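Local coordinates for protein 3-methyladenine dna-glycosylase (Archaeoglobus fulgidus, PDB 2JHN) that belongs to the HhH-GPD superfamily of base excision DNA repair proteins and combines that helical domain with a TATA-box-binding-protein-like domain, at residues A238-R244 with Q257-R263; R245-L250 with Y284-K290. The protein carries 1 engineered substitution. Numbering follows the deposited sequence.

Interaction 1: A238-R244 with Q257-R263; sequences ADDLGVR and QSAEKVR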
loop_
_atom_site.group_PDB
_atom_site.type_symbol
_atom_site.label_atom_id
_atom_site.label_comp_id
_atom_site.label_asym_id
_atom_site.label_seq_id
_atom_site.Cartn_x
_atom_site.Cartn_y
_atom_site.Cartn_z
ATOM N N ALA A 238 0.699 11.550 -10.733
ATOM C CA ALA A 238 -0.336 12.113 -11.607
ATOM C C ALA A 238 -0.546 11.344 -12.923
ATOM O O ALA A 238 -1.616 11.457 -13.555
ATOM C CB ALA A 238 -0.011 13.603 -11.865
ATOM N N ASP A 239 0.458 10.574 -13.355
ATOM C CA ASP A 239 0.305 9.719 -14.548
ATOM C C ASP A 239 -0.620 8.524 -14.310
ATOM O O ASP A 239 -1.067 7.894 -15.254
ATOM C CB ASP A 239 1.663 9.236 -15.098
ATOM C CG ASP A 239 2.550 10.380 -15.525
ATOM O OD1 ASP A 239 2.231 11.020 -16.561
ATOM O OD2 ASP A 239 3.553 10.657 -14.812
ATOM N N ASP A 240 -0.908 8.202 -13.047
ATOM C CA ASP A 240 -1.758 7.051 -12.759
ATOM C C ASP A 240 -3.152 7.289 -13.382
ATOM O O ASP A 240 -3.774 8.332 -13.138
ATOM C CB ASP A 240 -1.827 6.806 -11.233
ATOM C CG ASP A 240 -2.511 5.487 -10.889
ATOM O OD1 ASP A 240 -1.799 4.486 -10.624
ATOM O OD2 ASP A 240 -3.761 5.452 -10.910
ATOM N N LEU A 241 -3.618 6.352 -14.209
ATOM C CA LEU A 241 -4.919 6.515 -14.903
ATOM C C LEU A 241 -6.130 6.580 -13.958
ATOM O O LEU A 241 -7.051 7.343 -14.190
ATOM C CB LEU A 241 -5.119 5.417 -15.942
ATOM C CG LEU A 241 -4.583 5.940 -17.275
ATOM C CD1 LEU A 241 -3.292 5.254 -17.682
ATOM C CD2 LEU A 241 -5.665 5.779 -18.324
ATOM N N GLY A 242 -6.105 5.782 -12.897
ATOM C CA GLY A 242 -7.103 5.898 -11.844
ATOM C C GLY A 242 -7.114 7.252 -11.158
ATOM O O GLY A 242 -8.189 7.804 -10.868
ATOM N N VAL A 243 -5.926 7.799 -10.892
ATOM C CA VAL A 243 -5.814 9.131 -10.300
ATOM C C VAL A 243 -6.395 10.193 -11.240
ATOM O O VAL A 243 -7.159 11.060 -10.809
ATOM C CB VAL A 243 -4.339 9.462 -9.910
ATOM C CG1 VAL A 243 -4.175 10.936 -9.521
ATOM C CG2 VAL A 243 -3.874 8.553 -8.755
ATOM N N ARG A 244 -6.030 10.126 -12.525
ATOM C CA ARG A 244 -6.531 11.098 -13.508
ATOM C C ARG A 244 -8.071 11.071 -13.599
ATOM O O ARG A 244 -8.722 12.126 -13.537
ATOM C CB ARG A 244 -5.865 10.867 -14.875
ATOM C CG ARG A 244 -4.376 11.239 -14.900
ATOM C CD ARG A 244 -3.732 10.840 -16.247
ATOM N NE ARG A 244 -4.429 11.485 -17.363
ATOM C CZ ARG A 244 -4.503 10.985 -18.594
ATOM N NH1 ARG A 244 -3.925 9.829 -18.881
ATOM N NH2 ARG A 244 -5.154 11.648 -19.541
ATOM N N GLN A 257 -8.723 14.784 -17.802
ATOM C CA GLN A 257 -7.622 15.737 -17.832
ATOM C C GLN A 257 -6.278 15.026 -17.985
ATOM O O GLN A 257 -6.166 13.824 -17.720
ATOM C CB GLN A 257 -7.614 16.619 -16.578
ATOM C CG GLN A 257 -8.921 17.397 -16.346
ATOM C CD GLN A 257 -9.269 18.332 -17.509
ATOM O OE1 GLN A 257 -10.146 18.030 -18.327
ATOM N NE2 GLN A 257 -8.566 19.458 -17.592
ATOM N N SER A 258 -5.282 15.789 -18.433
ATOM C CA SER A 258 -3.902 15.325 -18.582
ATOM C C SER A 258 -3.209 15.206 -17.218
ATOM O O SER A 258 -3.622 15.851 -16.257
ATOM C CB SER A 258 -3.121 16.315 -19.462
ATOM O OG SER A 258 -2.852 17.528 -18.759
ATOM N N ALA A 259 -2.136 14.417 -17.155
ATOM C CA ALA A 259 -1.323 14.312 -15.940
ATOM C C ALA A 259 -0.779 15.669 -15.481
ATOM O O ALA A 259 -0.750 15.960 -14.278
ATOM C CB ALA A 259 -0.191 13.307 -16.143
ATOM N N GLU A 260 -0.380 16.527 -16.426
ATOM C CA GLU A 260 0.142 17.853 -16.053
ATOM C C GLU A 260 -0.909 18.742 -15.343
ATOM O O GLU A 260 -0.596 19.458 -14.392
ATOM C CB GLU A 260 0.832 18.574 -17.250
ATOM C CG GLU A 260 -0.018 18.832 -18.479
ATOM C CD GLU A 260 0.746 19.561 -19.598
ATOM O OE1 GLU A 260 1.680 20.343 -19.300
ATOM O OE2 GLU A 260 0.404 19.353 -20.780
ATOM N N LYS A 261 -2.155 18.657 -15.792
ATOM C CA LYS A 261 -3.269 19.399 -15.186
ATOM C C LYS A 261 -3.606 18.837 -13.787
ATOM O O LYS A 261 -3.875 19.586 -12.832
ATOM C CB LYS A 261 -4.499 19.310 -16.094
ATOM C CG LYS A 261 -5.648 20.228 -15.664
ATOM C CD LYS A 261 -5.262 21.696 -15.933
ATOM C CE LYS A 261 -6.092 22.660 -15.120
ATOM N NZ LYS A 261 -5.826 24.065 -15.570
ATOM N N VAL A 262 -3.589 17.509 -13.681
ATOM C CA VAL A 262 -3.784 16.844 -12.393
ATOM C C VAL A 262 -2.695 17.228 -11.392
ATOM O O VAL A 262 -2.992 17.522 -10.242
ATOM C CB VAL A 262 -3.887 15.331 -12.548
ATOM C CG1 VAL A 262 -3.825 14.618 -11.174
ATOM C CG2 VAL A 262 -5.149 14.963 -13.295
ATOM N N ARG A 263 -1.434 17.234 -11.835
ATOM C CA ARG A 263 -0.343 17.746 -11.011
ATOM C C ARG A 263 -0.550 19.159 -10.511
ATOM O O ARG A 263 -0.193 19.487 -9.377
ATOM C CB ARG A 263 0.980 17.682 -11.787
ATOM C CG ARG A 263 1.914 16.665 -11.253
ATOM C CD ARG A 263 3.140 16.521 -12.105
ATOM N NE ARG A 263 3.494 15.116 -12.115
ATOM C CZ ARG A 263 3.343 14.302 -13.156
ATOM N NH1 ARG A 263 2.867 14.753 -14.314
ATOM N NH2 ARG A 263 3.688 13.028 -13.032
HETATM O O HOH W 1 3.555 13.294 -16.651
#
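Residues 238-244 run through a turn into the start of helix 241-251, and 257-263 do the same for helix 259-270, so the two helix entrances lie side by side. The backbones come nearest at A238 and A259, whose CA atoms are 5.0 Å apart; R244 and Q257 follow at 6.4 Å between CA atoms. Each helix is capped by the residue just before it: D240 OD2 accepts from V243 N (3.2 Å), and S258 OG from K261 N (3.3 Å). A238 points its CB at the second helix, where it meets A259 O (3.5 Å), V262 CG1 (4.0 Å) and one face of the R263 guanidinium (3.7 Å to CZ). V243 CG1 extends this apolar patch to V262 CG1 (4.1 Å), and F236 lies against both valines. Polar pairs bracket the patch. At one end R263 NH2 forms a salt bridge with D239 OD2 (3.0 Å), backed by water 1, which joins D239 OD1 (2.6 Å) to R263 NH1 (2.8 Å). At the other, R244 clasps the carbonyl of the residue before the N-cap: Q257 O accepts from both R244 NE (2.9 Å) and R244 NH2 (3.0 Å). R263 is also bridged to E224, and D240 OD1 is bonded to W221 NE1, both partners on helix 220-229. Two capped helix starts are thus pinned together and to helix 220-229, which follows the GIG hairpin of the helix-hairpin-helix motif, the HhH of the HhH-GPD name.

Interaction 2: R245-L250 with Y284-K290; sequences RAVSRL and YDRFFSK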
loop_
_atom_site.group_PDB
_atom_site.type_symbol
_atom_site.label_atom_id
_atom_site.label_comp_id
_atom_site.label_asym_id
_atom_site.label_seq_id
_atom_site.Cartn_x
_atom_site.Cartn_y
_atom_site.Cartn_z
ATOM N N ARG A 245 -8.629 9.868 -13.678
ATOM C CA ARG A 245 -10.092 9.667 -13.670
ATOM C C ARG A 245 -10.769 10.288 -12.442
ATOM O O ARG A 245 -11.732 11.049 -12.579
ATOM C CB ARG A 245 -10.457 8.189 -13.770
ATOM C CG ARG A 245 -10.115 7.509 -15.101
ATOM C CD ARG A 245 -10.742 6.098 -15.219
ATOM N NE ARG A 245 -10.285 5.141 -14.219
ATOM C CZ ARG A 245 -9.399 4.168 -14.436
ATOM N NH1 ARG A 245 -8.848 4.000 -15.640
ATOM N NH2 ARG A 245 -9.056 3.353 -13.443
ATOM N N ALA A 246 -10.248 9.992 -11.248
ATOM C CA ALA A 246 -10.821 10.520 -10.002
ATOM C C ALA A 246 -10.760 12.043 -9.906
ATOM O O ALA A 246 -11.755 12.696 -9.558
ATOM C CB ALA A 246 -10.155 9.843 -8.776
ATOM N N VAL A 247 -9.604 12.620 -10.227
ATOM C CA VAL A 247 -9.422 14.070 -10.151
ATOM C C VAL A 247 -10.295 14.797 -11.185
ATOM O O VAL A 247 -10.823 15.870 -10.912
ATOM C CB VAL A 247 -7.920 14.489 -10.287
ATOM C CG1 VAL A 247 -7.782 16.007 -10.408
ATOM C CG2 VAL A 247 -7.117 13.981 -9.096
ATOM N N SER A 248 -10.433 14.191 -12.359
ATOM C CA SER A 248 -11.280 14.742 -13.424
ATOM C C SER A 248 -12.756 14.732 -13.046
ATOM O O SER A 248 -13.457 15.727 -13.292
ATOM C CB SER A 248 -11.068 13.975 -14.726
ATOM O OG SER A 248 -9.745 14.173 -15.196
ATOM N N ARG A 249 -13.212 13.620 -12.466
ATOM C CA ARG A 249 -14.592 13.455 -11.983
ATOM C C ARG A 249 -14.942 14.426 -10.852
ATOM O O ARG A 249 -16.047 14.987 -10.821
ATOM C CB ARG A 249 -14.849 12.002 -11.565
ATOM C CG ARG A 249 -16.318 11.643 -11.469
ATOM C CD ARG A 249 -16.591 10.213 -11.910
ATOM N NE ARG A 249 -18.030 9.976 -12.018
ATOM C CZ ARG A 249 -18.801 9.604 -10.999
ATOM N NH1 ARG A 249 -18.270 9.411 -9.801
ATOM N NH2 ARG A 249 -20.100 9.417 -11.178
ATOM N N LEU A 250 -13.991 14.652 -9.948
ATOM C CA LEU A 250 -14.174 15.575 -8.843
ATOM C C LEU A 250 -14.215 17.043 -9.234
ATOM O O LEU A 250 -15.057 17.791 -8.732
ATOM C CB LEU A 250 -13.069 15.384 -7.798
ATOM C CG LEU A 250 -13.284 14.306 -6.751
ATOM C CD1 LEU A 250 -12.030 14.215 -5.903
ATOM C CD2 LEU A 250 -14.505 14.616 -5.879
ATOM N N TYR A 284 -12.317 6.337 -4.360
ATOM C CA TYR A 284 -13.288 7.035 -5.220
ATOM C C TYR A 284 -13.309 6.418 -6.607
ATOM O O TYR A 284 -14.376 6.114 -7.161
ATOM C CB TYR A 284 -12.908 8.516 -5.302
ATOM C CG TYR A 284 -13.968 9.395 -5.902
ATOM C CD1 TYR A 284 -15.138 9.671 -5.204
ATOM C CD2 TYR A 284 -13.801 9.957 -7.151
ATOM C CE1 TYR A 284 -16.107 10.482 -5.746
ATOM C CE2 TYR A 284 -14.768 10.780 -7.703
ATOM C CZ TYR A 284 -15.918 11.035 -6.991
ATOM O OH TYR A 284 -16.893 11.832 -7.533
ATOM N N ASP A 285 -12.124 6.209 -7.166
ATOM C CA ASP A 285 -12.005 5.560 -8.469
ATOM C C ASP A 285 -12.531 4.119 -8.467
ATOM O O ASP A 285 -13.165 3.686 -9.441
ATOM C CB ASP A 285 -10.557 5.581 -8.959
ATOM C CG ASP A 285 -10.417 5.033 -10.394
ATOM O OD1 ASP A 285 -11.098 5.558 -11.330
ATOM O OD2 ASP A 285 -9.627 4.078 -10.565
ATOM N N ARG A 286 -12.270 3.382 -7.390
ATOM C CA ARG A 286 -12.704 1.985 -7.290
ATOM C C ARG A 286 -14.208 1.888 -6.998
ATOM O O ARG A 286 -14.880 0.997 -7.541
ATOM C CB ARG A 286 -11.965 1.254 -6.171
ATOM C CG ARG A 286 -10.498 0.922 -6.436
ATOM C CD ARG A 286 -9.914 0.258 -5.184
ATOM N NE ARG A 286 -8.446 0.241 -5.106
ATOM C CZ ARG A 286 -7.802 0.088 -3.955
ATOM N NH1 ARG A 286 -8.515 -0.041 -2.835
ATOM N NH2 ARG A 286 -6.470 0.061 -3.919
ATOM N N PHE A 287 -14.711 2.795 -6.150
ATOM C CA PHE A 287 -16.050 2.663 -5.528
ATOM C C PHE A 287 -17.122 3.667 -5.961
ATOM O O PHE A 287 -18.292 3.559 -5.557
ATOM C CB PHE A 287 -15.949 2.687 -4.001
ATOM C CG PHE A 287 -15.277 1.482 -3.427
ATOM C CD1 PHE A 287 -15.670 0.201 -3.811
ATOM C CD2 PHE A 287 -14.255 1.621 -2.504
ATOM C CE1 PHE A 287 -15.053 -0.930 -3.281
ATOM C CE2 PHE A 287 -13.624 0.498 -1.963
ATOM C CZ PHE A 287 -14.024 -0.778 -2.350
ATOM N N PHE A 288 -16.732 4.640 -6.766
ATOM C CA PHE A 288 -17.686 5.615 -7.279
ATOM C C PHE A 288 -17.250 6.038 -8.691
ATOM O O PHE A 288 -17.115 7.242 -8.983
ATOM C CB PHE A 288 -17.816 6.801 -6.299
ATOM C CG PHE A 288 -19.085 7.620 -6.481
ATOM C CD1 PHE A 288 -20.338 7.068 -6.201
ATOM C CD2 PHE A 288 -19.017 8.947 -6.913
ATOM C CE1 PHE A 288 -21.516 7.821 -6.363
ATOM C CE2 PHE A 288 -20.183 9.710 -7.080
ATOM C CZ PHE A 288 -21.435 9.141 -6.806
ATOM N N SER A 289 -16.995 5.026 -9.540
ATOM C CA SER A 289 -16.797 5.191 -11.004
ATOM C C SER A 289 -16.129 4.004 -11.728
ATOM O O SER A 289 -16.516 3.664 -12.851
ATOM C CB SER A 289 -16.055 6.501 -11.353
ATOM O OG SER A 289 -14.642 6.364 -11.259
ATOM N N LYS A 290 -15.141 3.390 -11.078
ATOM C CA LYS A 290 -14.209 2.413 -11.697
ATOM C C LYS A 290 -13.800 2.712 -13.133
ATOM O O LYS A 290 -12.906 3.525 -13.356
ATOM C CB LYS A 290 -14.665 0.959 -11.519
ATOM C CG LYS A 290 -13.806 0.212 -10.508
ATOM C CD LYS A 290 -14.344 -1.160 -10.166
ATOM C CE LYS A 290 -13.522 -1.791 -9.046
ATOM N NZ LYS A 290 -13.913 -3.208 -8.773
#
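Within the largely helical HhH-GPD part of the fold, the C-terminal end of helix 274-287 packs against the later turns of helix 241-251. Y284 leads the contact: its ring reaches to helix 241-251, with A246 CB at its edge (4.0 Å from CD2) and L250 CG near CE2 (3.9 Å). L101 of helix 96-104 also packs on Y284, so the tyrosine is held between two helices. D285, one residue on, faces A246 through the CB atoms (4.3 Å apart) and uses its carboxylate in a two-pronged salt bridge: R245 NE donates to D285 OD1 (3.0 Å) and R245 NH2 to D285 OD2 (3.0 Å). The helix ends at F287; F288, the first residue to leave helical backbone angles, still donates its N to Y284 O (2.8 Å). Its carbonyl and ring both lie beside R249: R249 NH1 is 2.6 Å from F288 O, at an angle too poor for a hydrogen bond. Separately, the F288 ring makes a cation-pi contact with R104 of helix 96-104. S289 then sets its CB over one face of the R249 guanidinium, with R249 CD 3.8 Å from S289 CB. Finally K290 turns its backbone, not its side chain, toward the first helix, bringing K290 O within 3.2 Å of R245 NE but at a poor angle for bonding.

In the fold
Helix 241-251 is common to both contacts: its first turn and the preceding loop serve interaction 1, its later turns interaction 2, and the two centres lie 12 Å apart. Helices 259-270 and 274-287 are consecutive in the chain and both pack on it. S248 OG stitches the contacts together, 2.9 Å from Q257 N in a probable hydrogen bond. V247 CG2 packs on V262 CG1 at 3.9 Å, and G242 CA lies 3.4 Å from D285 OD2, so each contact borders the other's residues. The mercuribenzoic acid pocket of K142, R146 and C178 takes no residue from either; a bound sodium ion lies about 13 Å from the D239 side chain.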